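PDB 3M1G: putative glutathione S-transferase from Corynebacterium glutamicum, which probably acts as a glutathione transferase of the ECM4-like, omega-like group, with a predicted cysteine nucleophile. Local coordinates for residues D33-V39 and T52-V57; R61-A67 and V138-E144; D291-E297 and V354-F360. All coordinates share one frame; numbering follows the deposited sequence. Where two conformers were deposited one is given.

Contact 1 of 3, residues D33-V39 and T52-V57; sequences DRIVADV and TFHWPV. With GOL (glycerol), chain F.
Two short parallel strands, 34-36 and 53-56, pair in a small three-stranded mixed sheet at the N-terminal end of the chain. Strand 53-56 is the middle strand, and its other neighbour is the antiparallel strand 46-47. The pairing begins at Asp33, whose carboxylate reaches two groups of the partner strand. OD2 of Asp33 accepts from the indole NE1 of Trp55 at 2.9 Å. That bond is almost straight, 176° at the hydrogen, and lies in the indole plane; it meets OD2 from the anti side, tilted out of the carboxylate plane. OD1 of Asp33 takes the backbone N of Phe53 from above the carboxylate plane. With CG turned to lie beside its own backbone N (chi1 -71°), the carboxylate spans both donors. The backbone bonds follow in order: Arg34 N to Phe53 O, Trp55 N to Arg34 O (2.8 Å), Val36 N to Trp55 O, and Val57 N to Val36 O. Ile35 and Trp55 share the sheet face that packs on Tyr62 and Val150 of the thioredoxin-like sheet. CG2 of Ile35 also touches CG1 of Val57 at 3.8 Å. Arg34 and His54 lie side by side on the other face, their flat groups 79° apart. Water 1 links NH1 of Arg34 to NE2 of His54, while NE of Arg34 forms a salt bridge with Asp160. CG1 of Val36 sits over one face of the imidazole in a CH-pi contact, 4.2 Å from the ring centroid. Beyond the strand, CG1 of Val39 packs on CB of Pro56. A glycerol, probably from the crystallisation liquor, lies at the imidazole edge, where its O3 accepts from ND1 of His54 at 2.8 Å.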
loop_
_atom_site.group_PDB
_atom_site.type_symbol
_atom_site.label_atom_id
_atom_site.label_comp_id
_atom_site.label_asym_id
_atom_site.label_seq_id
_atom_site.Cartn_x
_atom_site.Cartn_y
_atom_site.Cartn_z
ATOM N N ASP A 33 -0.387 -37.596 -12.363
ATOM C CA ASP A 33 0.584 -38.443 -13.066
ATOM C C ASP A 33 1.927 -37.738 -12.992
ATOM O O ASP A 33 1.985 -36.573 -12.625
ATOM C CB ASP A 33 0.222 -38.642 -14.550
ATOM C CG ASP A 33 -0.968 -39.521 -14.760
ATOM O OD1 ASP A 33 -1.511 -40.095 -13.772
ATOM O OD2 ASP A 33 -1.352 -39.686 -15.950
ATOM N N ARG A 34 3.008 -38.440 -13.343
ATOM C CA ARG A 34 4.354 -37.862 -13.293
ATOM C C ARG A 34 5.108 -38.258 -14.553
ATOM O O ARG A 34 4.820 -39.313 -15.146
ATOM C CB ARG A 34 5.101 -38.354 -12.045
ATOM C CG ARG A 34 4.536 -37.785 -10.738
ATOM C CD ARG A 34 5.273 -38.375 -9.496
ATOM N NE ARG A 34 6.706 -38.083 -9.624
ATOM C CZ ARG A 34 7.706 -38.922 -9.328
ATOM N NH1 ARG A 34 7.483 -40.128 -8.848
ATOM N NH2 ARG A 34 8.966 -38.550 -9.532
ATOM N N ILE A 35 6.003 -37.380 -14.992
ATOM C CA ILE A 35 6.904 -37.670 -16.080
ATOM C C ILE A 35 8.260 -38.033 -15.474
ATOM O O ILE A 35 8.834 -37.237 -14.738
ATOM C CB ILE A 35 7.040 -36.497 -17.082
ATOM C CG1 ILE A 35 5.675 -35.885 -17.412
ATOM C CG2 ILE A 35 7.677 -37.010 -18.386
ATOM C CD1 ILE A 35 5.676 -34.794 -18.499
ATOM N N VAL A 36 8.738 -39.240 -15.751
ATOM C CA VAL A 36 9.897 -39.794 -15.076
ATOM C C VAL A 36 10.950 -40.387 -16.020
ATOM O O VAL A 36 10.671 -40.742 -17.169
ATOM C CB VAL A 36 9.492 -40.856 -14.026
ATOM C CG1 VAL A 36 8.481 -40.266 -13.027
ATOM C CG2 VAL A 36 8.938 -42.130 -14.700
ATOM N N ALA A 37 12.164 -40.462 -15.490
ATOM C CA ALA A 37 13.334 -41.002 -16.175
ATOM C C ALA A 37 13.268 -42.514 -16.361
ATOM O O ALA A 37 13.823 -43.012 -17.342
ATOM C CB ALA A 37 14.630 -40.620 -15.419
ATOM N N ASP A 38 12.579 -43.254 -15.494
ATOM C CA ASP A 38 12.609 -44.731 -15.617
ATOM C C ASP A 38 11.452 -45.323 -16.438
ATOM O O ASP A 38 11.189 -46.522 -16.388
ATOM C CB ASP A 38 12.732 -45.417 -14.250
ATOM C CG ASP A 38 11.590 -45.091 -13.315
ATOM O OD1 ASP A 38 10.698 -44.334 -13.705
ATOM O OD2 ASP A 38 11.582 -45.581 -12.169
ATOM N N VAL A 39 10.762 -44.488 -17.203
ATOM C CA VAL A 39 9.865 -44.979 -18.221
ATOM C C VAL A 39 10.486 -44.511 -19.548
ATOM O O VAL A 39 10.860 -43.343 -19.706
ATOM C CB VAL A 39 8.422 -44.475 -18.048
ATOM C CG1 VAL A 39 7.577 -44.871 -19.240
ATOM C CG2 VAL A 39 7.825 -44.959 -16.745
ATOM N N THR A 52 -2.004 -43.917 -10.218
ATOM C CA THR A 52 -1.526 -42.899 -11.150
ATOM C C THR A 52 -0.802 -43.569 -12.296
ATOM O O THR A 52 -0.615 -44.782 -12.320
ATOM C CB THR A 52 -0.610 -41.864 -10.449
ATOM O OG1 THR A 52 0.650 -42.476 -10.091
ATOM C CG2 THR A 52 -1.293 -41.314 -9.205
ATOM N N PHE A 53 -0.346 -42.763 -13.251
ATOM C CA PHE A 53 0.465 -43.282 -14.340
ATOM C C PHE A 53 1.753 -42.506 -14.431
ATOM O O PHE A 53 1.799 -41.325 -14.112
ATOM C CB PHE A 53 -0.283 -43.181 -15.676
ATOM C CG PHE A 53 -1.460 -44.108 -15.814
ATOM C CD1 PHE A 53 -2.675 -43.823 -15.206
ATOM C CD2 PHE A 53 -1.374 -45.241 -16.592
ATOM C CE1 PHE A 53 -3.763 -44.687 -15.368
ATOM C CE2 PHE A 53 -2.446 -46.081 -16.758
ATOM C CZ PHE A 53 -3.649 -45.802 -16.132
ATOM N N HIS A 54 2.808 -43.175 -14.868
ATOM C CA HIS A 54 4.102 -42.532 -15.113
ATOM C C HIS A 54 4.400 -42.515 -16.615
ATOM O O HIS A 54 4.276 -43.545 -17.307
ATOM C CB HIS A 54 5.228 -43.250 -14.380
ATOM C CG HIS A 54 5.265 -42.965 -12.908
ATOM N ND1 HIS A 54 6.176 -43.559 -12.065
ATOM C CD2 HIS A 54 4.450 -42.223 -12.125
ATOM C CE1 HIS A 54 5.945 -43.149 -10.831
ATOM N NE2 HIS A 54 4.902 -42.345 -10.839
ATOM N N TRP A 55 4.749 -41.325 -17.094
ATOM C CA TRP A 55 5.032 -41.048 -18.478
ATOM C C TRP A 55 6.564 -40.878 -18.625
ATOM O O TRP A 55 7.234 -40.614 -17.651
ATOM C CB TRP A 55 4.355 -39.749 -18.897
ATOM C CG TRP A 55 2.884 -39.690 -18.791
ATOM C CD1 TRP A 55 2.125 -39.819 -17.647
ATOM C CD2 TRP A 55 1.946 -39.455 -19.861
ATOM N NE1 TRP A 55 0.796 -39.666 -17.948
ATOM C CE2 TRP A 55 0.654 -39.437 -19.292
ATOM C CE3 TRP A 55 2.078 -39.228 -21.231
ATOM C CZ2 TRP A 55 -0.515 -39.222 -20.061
ATOM C CZ3 TRP A 55 0.942 -38.993 -21.981
ATOM C CH2 TRP A 55 -0.353 -38.999 -21.389
ATOM N N PRO A 56 7.092 -41.029 -19.841
ATOM C CA PRO A 56 8.519 -40.953 -20.074
ATOM C C PRO A 56 9.021 -39.562 -20.347
ATOM O O PRO A 56 8.383 -38.817 -21.098
ATOM C CB PRO A 56 8.716 -41.835 -21.314
ATOM C CG PRO A 56 7.455 -41.660 -22.071
ATOM C CD PRO A 56 6.371 -41.557 -21.019
ATOM N N VAL A 57 10.152 -39.198 -19.745
ATOM C CA VAL A 57 10.839 -37.955 -20.173
ATOM C C VAL A 57 11.353 -38.166 -21.604
ATOM O O VAL A 57 11.891 -39.236 -21.931
ATOM C CB VAL A 57 11.971 -37.539 -19.251
ATOM C CG1 VAL A 57 11.458 -37.233 -17.821
ATOM C CG2 VAL A 57 13.082 -38.612 -19.210
HETATM C C1 GOL F . 6.896 -48.188 -13.563
HETATM O O1 GOL F . 6.448 -49.503 -13.268
HETATM C C2 GOL F . 8.094 -47.733 -12.704
HETATM O O2 GOL F . 7.716 -47.617 -11.322
HETATM C C3 GOL F . 8.600 -46.403 -13.302
HETATM O O3 GOL F . 8.397 -45.204 -12.536
HETATM O O HOH W 1 5.041 -41.160 -7.802
HETATM O O HOH W 2 12.637 -41.641 -20.818
#

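Contact 2 of 3, residues R61-A67 and V138-E144; sequences RYRLVAA and VPALVEE
Strands 62-66 and 140-143 run antiparallel, their short axes 147° apart, with Arg63-Val142 and Val65-Ala140 as hydrogen-bonded pairs. They are the two central strands of the four-stranded sheet of the thioredoxin-like N-terminal domain. N of Val65 meets O of Ala140 at 2.8 Å. Just before strand 140-143, the cis peptide bond preceding Pro139 matches the cis-proline of thioredoxin-like domains. Ala67 lies close to Cys70, the predicted nucleophile, and CG1 of Val138 packs against the backbone of Ala66 and Ala67. Val65 bridges two residues of the other segment on one sheet face. Its CG1 touches CG2 of Val138 at 3.9 Å, and its CG2 touches CG2 of Val142 at 3.7 Å. On the other face, CB of Leu64 meets CD2 of Leu141. Helix 71-83 covers Leu64, and helix 154-163 covers Leu141. At the far end, N of Glu144 bonds to O of Arg61. The side chain of Glu144 lies across that of Arg63, with CG of Glu144 3.9 Å from CB of Arg63. Water 3 joins OE2 of Glu144 to O of Tyr62, and Ser90 also binds that carboxylate oxygen. Arg61 is extended, with CG opposite its backbone N (chi1 -174°), and CG lies over the centre of the Tyr62 ring. The guanidinium and the Glu143 carboxylate are nearly coplanar, 13° apart. Ser146 holds OE1 of Glu143. Arg61 forms a salt bridge to the other oxygen, OE2, which accepts from both NE (2.9 Å) and NH2 (3.0 Å).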
loop_
_atom_site.group_PDB
_atom_site.type_symbol
_atom_site.label_atom_id
_atom_site.label_comp_id
_atom_site.label_asym_id
_atom_site.label_seq_id
_atom_site.Cartn_x
_atom_site.Cartn_y
_atom_site.Cartn_z
ATOM N N ARG A 61 7.673 -33.826 -26.733
ATOM C CA ARG A 61 6.387 -34.503 -26.522
ATOM C C ARG A 61 5.395 -33.647 -25.694
ATOM O O ARG A 61 4.182 -33.737 -25.903
ATOM C CB ARG A 61 6.575 -35.850 -25.834
ATOM C CG ARG A 61 5.282 -36.698 -25.712
ATOM C CD ARG A 61 5.588 -38.122 -25.285
ATOM N NE ARG A 61 4.377 -38.932 -25.061
ATOM C CZ ARG A 61 4.381 -40.234 -24.793
ATOM N NH1 ARG A 61 5.532 -40.921 -24.689
ATOM N NH2 ARG A 61 3.240 -40.869 -24.590
ATOM N N TYR A 62 5.919 -32.851 -24.779
ATOM C CA TYR A 62 5.092 -32.153 -23.797
ATOM C C TYR A 62 5.197 -30.632 -23.877
ATOM O O TYR A 62 6.232 -30.060 -24.294
ATOM C CB TYR A 62 5.479 -32.587 -22.378
ATOM C CG TYR A 62 5.568 -34.064 -22.185
ATOM C CD1 TYR A 62 4.419 -34.841 -22.096
ATOM C CD2 TYR A 62 6.824 -34.708 -22.147
ATOM C CE1 TYR A 62 4.496 -36.191 -21.925
ATOM C CE2 TYR A 62 6.926 -36.051 -21.979
ATOM C CZ TYR A 62 5.768 -36.812 -21.883
ATOM O OH TYR A 62 5.858 -38.174 -21.704
ATOM N N ARG A 63 4.115 -29.975 -23.440
ATOM C CA ARG A 63 4.030 -28.519 -23.388
ATOM C C ARG A 63 3.694 -28.075 -21.976
ATOM O O ARG A 63 2.800 -28.642 -21.335
ATOM C CB ARG A 63 2.938 -28.022 -24.357
ATOM C CG ARG A 63 2.644 -26.520 -24.284
ATOM C CD ARG A 63 1.589 -26.109 -25.323
ATOM N NE ARG A 63 2.205 -26.238 -26.623
ATOM C CZ ARG A 63 2.709 -25.229 -27.330
ATOM N NH1 ARG A 63 2.588 -23.967 -26.927
ATOM N NH2 ARG A 63 3.284 -25.496 -28.492
ATOM N N LEU A 64 4.427 -27.065 -21.492
ATOM C CA LEU A 64 4.089 -26.412 -20.241
ATOM C C LEU A 64 3.075 -25.304 -20.539
ATOM O O LEU A 64 3.333 -24.414 -21.344
ATOM C CB LEU A 64 5.323 -25.824 -19.561
ATOM C CG LEU A 64 5.095 -25.055 -18.260
ATOM C CD1 LEU A 64 4.560 -25.994 -17.158
ATOM C CD2 LEU A 64 6.427 -24.352 -17.829
ATOM N N VAL A 65 1.907 -25.401 -19.914
ATOM C CA VAL A 65 0.860 -24.427 -20.134
ATOM C C VAL A 65 0.847 -23.618 -18.844
ATOM O O VAL A 65 0.630 -24.163 -17.761
ATOM C CB VAL A 65 -0.509 -25.058 -20.410
ATOM C CG1 VAL A 65 -1.638 -23.915 -20.485
ATOM C CG2 VAL A 65 -0.477 -25.902 -21.717
ATOM N N ALA A 66 1.165 -22.337 -18.971
ATOM C CA ALA A 66 1.361 -21.457 -17.825
ATOM C C ALA A 66 0.626 -20.119 -18.028
ATOM O O ALA A 66 -0.002 -19.885 -19.085
ATOM C CB ALA A 66 2.875 -21.233 -17.606
ATOM N N ALA A 67 0.642 -19.261 -17.014
ATOM C CA ALA A 67 0.099 -17.897 -17.143
ATOM C C ALA A 67 1.084 -16.976 -16.453
ATOM O O ALA A 67 1.547 -17.278 -15.333
ATOM C CB ALA A 67 -1.308 -17.785 -16.475
ATOM N N VAL A 138 -4.064 -24.380 -14.621
ATOM C CA VAL A 138 -2.698 -23.941 -14.900
ATOM C C VAL A 138 -1.928 -23.831 -13.581
ATOM O O VAL A 138 -2.522 -23.469 -12.570
ATOM C CB VAL A 138 -2.746 -22.560 -15.607
ATOM C CG1 VAL A 138 -1.422 -21.832 -15.494
ATOM C CG2 VAL A 138 -3.184 -22.709 -17.066
ATOM N N PRO A 139 -0.617 -24.157 -13.560
ATOM C CA PRO A 139 0.200 -24.718 -14.640
ATOM C C PRO A 139 -0.135 -26.187 -14.868
ATOM O O PRO A 139 -0.592 -26.857 -13.949
ATOM C CB PRO A 139 1.631 -24.594 -14.118
ATOM C CG PRO A 139 1.497 -24.677 -12.613
ATOM C CD PRO A 139 0.126 -24.091 -12.296
ATOM N N ALA A 140 0.108 -26.645 -16.090
ATOM C CA ALA A 140 -0.072 -28.032 -16.478
ATOM C C ALA A 140 0.971 -28.437 -17.502
ATOM O O ALA A 140 1.408 -27.621 -18.324
ATOM C CB ALA A 140 -1.493 -28.268 -17.055
ATOM N N LEU A 141 1.366 -29.712 -17.449
ATOM C CA LEU A 141 2.106 -30.328 -18.562
ATOM C C LEU A 141 1.113 -31.110 -19.403
ATOM O O LEU A 141 0.303 -31.892 -18.877
ATOM C CB LEU A 141 3.259 -31.206 -18.051
ATOM C CG LEU A 141 4.444 -30.467 -17.414
ATOM C CD1 LEU A 141 5.284 -31.490 -16.613
ATOM C CD2 LEU A 141 5.260 -29.824 -18.550
ATOM N N VAL A 142 1.129 -30.815 -20.703
ATOM C CA VAL A 142 0.173 -31.334 -21.662
ATOM C C VAL A 142 0.905 -32.112 -22.770
ATOM O O VAL A 142 1.928 -31.650 -23.272
ATOM C CB VAL A 142 -0.609 -30.156 -22.301
ATOM C CG1 VAL A 142 -1.540 -30.633 -23.355
ATOM C CG2 VAL A 142 -1.415 -29.392 -21.180
ATOM N N GLU A 143 0.383 -33.279 -23.138
ATOM C CA GLU A 143 0.928 -34.024 -24.265
ATOM C C GLU A 143 0.472 -33.330 -25.532
ATOM O O GLU A 143 -0.734 -33.292 -25.789
ATOM C CB GLU A 143 0.478 -35.492 -24.242
ATOM C CG GLU A 143 0.958 -36.277 -25.463
ATOM C CD GLU A 143 0.625 -37.745 -25.421
ATOM O OE1 GLU A 143 -0.569 -38.112 -25.310
ATOM O OE2 GLU A 143 1.568 -38.553 -25.565
ATOM N N GLU A 144 1.400 -32.740 -26.286
ATOM C CA GLU A 144 1.044 -31.950 -27.479
ATOM C C GLU A 144 0.178 -32.687 -28.505
ATOM O O GLU A 144 -0.763 -32.132 -29.019
ATOM C CB GLU A 144 2.286 -31.453 -28.213
ATOM C CG GLU A 144 2.936 -30.185 -27.648
ATOM C CD GLU A 144 4.303 -29.928 -28.303
ATOM O OE1 GLU A 144 4.552 -30.527 -29.365
ATOM O OE2 GLU A 144 5.132 -29.160 -27.784
HETATM O O HOH W 3 7.536 -30.232 -26.655
#

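Contact 3 of 3, residues D291-E297 and V354-F360; sequences DTTDFTE and VKNPEPF
OD2 of Asp294 accepts two hydrogen bonds from Asn356. The amide ND2 of Asn356 comes to the syn lone pair of OD2 at 2.9 Å, nearly in its own amide plane. The backbone N of Asn356 approaches from above the carboxylate plane, at 3.2 Å from OD2. Water 5 donates to the same oxygen and accepts from N of Lys355. CB of Asn356 lies 3.5 Å from OG1 of Thr296. CG2 of Val354 rests 3.4 Å from O of Asp291, and water 4 joins that carbonyl to N of Val354. Asp294 is the N-cap of helix 295-305, in the GST C-terminal domain. Its other oxygen, OD1, accepts from N of Glu297 at 3.1 Å. CG swings away from the backbone N (chi1 -172°), which lets one carboxylate serve both the helix start and the C-terminal tail. Farther along, CG of Glu358 approaches CD2 of Phe295 at 4.0 Å. The Phe295 ring also meets that of Phe324. Behind the cap, OG1 of Thr293 is hydrogen-bonded to O of Phe289 and OH of Tyr249, and Asp291 forms a salt bridge with Arg81 of helix 71-83.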
loop_
_atom_site.group_PDB
_atom_site.type_symbol
_atom_site.label_atom_id
_atom_site.label_comp_id
_atom_site.label_asym_id
_atom_site.label_seq_id
_atom_site.Cartn_x
_atom_site.Cartn_y
_atom_site.Cartn_z
ATOM N N ASP A 291 13.403 -11.898 -15.721
ATOM C CA ASP A 291 13.147 -11.985 -17.157
ATOM C C ASP A 291 11.976 -12.903 -17.473
ATOM O O ASP A 291 11.700 -13.150 -18.634
ATOM C CB ASP A 291 14.455 -12.320 -17.959
ATOM C CG ASP A 291 15.030 -13.742 -17.679
ATOM O OD1 ASP A 291 14.470 -14.523 -16.859
ATOM O OD2 ASP A 291 16.077 -14.084 -18.322
ATOM N N THR A 292 11.309 -13.448 -16.446
ATOM C CA THR A 292 10.034 -14.111 -16.642
ATOM C C THR A 292 8.877 -13.365 -15.888
ATOM O O THR A 292 7.747 -13.903 -15.767
ATOM C CB THR A 292 10.103 -15.565 -16.210
ATOM O OG1 THR A 292 10.360 -15.667 -14.799
ATOM C CG2 THR A 292 11.246 -16.350 -17.001
ATOM N N THR A 293 9.176 -12.168 -15.361
ATOM C CA THR A 293 8.230 -11.424 -14.518
ATOM C C THR A 293 7.652 -10.264 -15.332
ATOM O O THR A 293 8.394 -9.336 -15.700
ATOM C CB THR A 293 8.916 -10.889 -13.258
ATOM O OG1 THR A 293 9.485 -11.981 -12.531
ATOM C CG2 THR A 293 7.918 -10.126 -12.329
ATOM N N ASP A 294 6.357 -10.352 -15.638
ATOM C CA ASP A 294 5.646 -9.309 -16.387
ATOM C C ASP A 294 4.698 -8.577 -15.433
ATOM O O ASP A 294 3.603 -9.069 -15.108
ATOM C CB ASP A 294 4.893 -9.909 -17.580
ATOM C CG ASP A 294 4.286 -8.838 -18.517
ATOM O OD1 ASP A 294 3.857 -7.797 -17.992
ATOM O OD2 ASP A 294 4.240 -9.068 -19.771
ATOM N N PHE A 295 5.137 -7.411 -14.973
ATOM C CA PHE A 295 4.391 -6.682 -13.942
ATOM C C PHE A 295 3.037 -6.186 -14.444
ATOM O O PHE A 295 2.074 -6.152 -13.680
ATOM C CB PHE A 295 5.212 -5.528 -13.385
ATOM C CG PHE A 295 6.341 -5.958 -12.497
ATOM C CD1 PHE A 295 6.094 -6.430 -11.233
ATOM C CD2 PHE A 295 7.657 -5.860 -12.925
ATOM C CE1 PHE A 295 7.131 -6.793 -10.405
ATOM C CE2 PHE A 295 8.685 -6.222 -12.125
ATOM C CZ PHE A 295 8.426 -6.693 -10.839
ATOM N N THR A 296 2.952 -5.848 -15.728
ATOM C CA THR A 296 1.682 -5.406 -16.317
ATOM C C THR A 296 0.646 -6.505 -16.317
ATOM O O THR A 296 -0.485 -6.268 -15.933
ATOM C CB THR A 296 1.876 -4.855 -17.737
ATOM O OG1 THR A 296 2.762 -3.738 -17.663
ATOM C CG2 THR A 296 0.539 -4.405 -18.379
ATOM N N GLU A 297 1.029 -7.721 -16.733
ATOM C CA GLU A 297 0.065 -8.814 -16.775
ATOM C C GLU A 297 -0.281 -9.269 -15.385
ATOM O O GLU A 297 -1.420 -9.648 -15.134
ATOM C CB GLU A 297 0.568 -9.994 -17.625
ATOM C CG GLU A 297 0.560 -9.615 -19.092
ATOM C CD GLU A 297 0.684 -10.763 -20.062
ATOM O OE1 GLU A 297 0.654 -11.930 -19.640
ATOM O OE2 GLU A 297 0.776 -10.475 -21.280
ATOM N N VAL A 354 9.417 -11.231 -21.837
ATOM C CA VAL A 354 8.388 -10.431 -21.173
ATOM C C VAL A 354 7.873 -9.408 -22.197
ATOM O O VAL A 354 8.657 -8.729 -22.835
ATOM C CB VAL A 354 8.960 -9.761 -19.926
ATOM C CG1 VAL A 354 8.079 -8.597 -19.436
ATOM C CG2 VAL A 354 9.169 -10.825 -18.851
ATOM N N LYS A 355 6.564 -9.414 -22.415
ATOM C CA LYS A 355 5.925 -8.581 -23.433
ATOM C C LYS A 355 5.825 -7.132 -22.964
ATOM O O LYS A 355 5.915 -6.219 -23.778
ATOM C CB LYS A 355 4.536 -9.135 -23.792
ATOM C CG LYS A 355 4.547 -10.547 -24.375
ATOM C CD LYS A 355 5.157 -10.565 -25.779
ATOM C CE LYS A 355 5.039 -11.942 -26.441
ATOM N NZ LYS A 355 5.583 -11.890 -27.803
ATOM N N ASN A 356 5.700 -6.923 -21.654
ATOM C CA ASN A 356 5.589 -5.566 -21.100
ATOM C C ASN A 356 6.757 -5.194 -20.163
ATOM O O ASN A 356 6.573 -5.004 -18.964
ATOM C CB ASN A 356 4.241 -5.434 -20.371
ATOM C CG ASN A 356 3.062 -5.826 -21.258
ATOM O OD1 ASN A 356 2.582 -5.009 -22.025
ATOM N ND2 ASN A 356 2.607 -7.078 -21.165
ATOM N N PRO A 357 7.970 -5.085 -20.717
ATOM C CA PRO A 357 9.117 -4.867 -19.870
ATOM C C PRO A 357 9.093 -3.474 -19.234
ATOM O O PRO A 357 8.700 -2.526 -19.888
ATOM C CB PRO A 357 10.297 -5.013 -20.842
ATOM C CG PRO A 357 9.732 -4.576 -22.180
ATOM C CD PRO A 357 8.304 -5.041 -22.152
ATOM N N GLU A 358 9.481 -3.366 -17.961
ATOM C CA GLU A 358 9.767 -2.073 -17.347
ATOM C C GLU A 358 11.041 -1.507 -17.952
ATOM O O GLU A 358 11.760 -2.247 -18.632
ATOM C CB GLU A 358 9.937 -2.229 -15.835
ATOM C CG GLU A 358 8.662 -2.631 -15.112
ATOM C CD GLU A 358 7.573 -1.530 -15.187
ATOM O OE1 GLU A 358 7.894 -0.332 -15.044
ATOM O OE2 GLU A 358 6.392 -1.867 -15.391
ATOM N N PRO A 359 11.330 -0.182 -17.738
ATOM C CA PRO A 359 12.541 0.366 -18.399
ATOM C C PRO A 359 13.810 -0.364 -17.936
ATOM O O PRO A 359 14.758 -0.425 -18.656
ATOM C CB PRO A 359 12.556 1.862 -18.003
ATOM C CG PRO A 359 11.116 2.197 -17.608
ATOM C CD PRO A 359 10.509 0.866 -17.094
ATOM N N PHE A 360 13.801 -0.964 -16.748
ATOM C CA PHE A 360 14.992 -1.652 -16.241
ATOM C C PHE A 360 15.075 -3.149 -16.639
ATOM O O PHE A 360 16.041 -3.823 -16.299
ATOM C CB PHE A 360 15.073 -1.468 -14.701
ATOM C CG PHE A 360 13.824 -1.924 -13.961
ATOM C CD1 PHE A 360 13.666 -3.253 -13.615
ATOM C CD2 PHE A 360 12.798 -1.019 -13.673
ATOM C CE1 PHE A 360 12.521 -3.691 -12.961
ATOM C CE2 PHE A 360 11.655 -1.433 -13.025
ATOM C CZ PHE A 360 11.502 -2.770 -12.670
HETATM O O HOH W 4 12.063 -11.434 -20.758
HETATM O O HOH W 5 5.025 -11.251 -20.877
HETATM O O HOH W 6 7.217 -6.200 -16.435
HETATM O O HOH W 7 5.347 -3.709 -16.954
HETATM O O HOH W 8 0.474 -8.302 -22.427
#

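From the N terminus, contact 1 closes first, over a short loop that includes strand 46-47. The chain then enters strand 62-66, and contact 2 closes over 70 residues, including helix 71-83 and strand 90-93; about half of this span is not modelled. Contact 3 joins the start of helix 295-305 to the C-terminal tail across 56 residues. The three are in series; none nests or crosses. Contacts 1 and 2 touch: OH of Tyr62 bonds to O of Pro56, and Trp55 packs on Glu143. This ties the small N-terminal sheet to the thioredoxin-like sheet. Contact 3 does not touch contact 2, the nearest atoms being about 6 Å apart, but helix 71-83 packs against both.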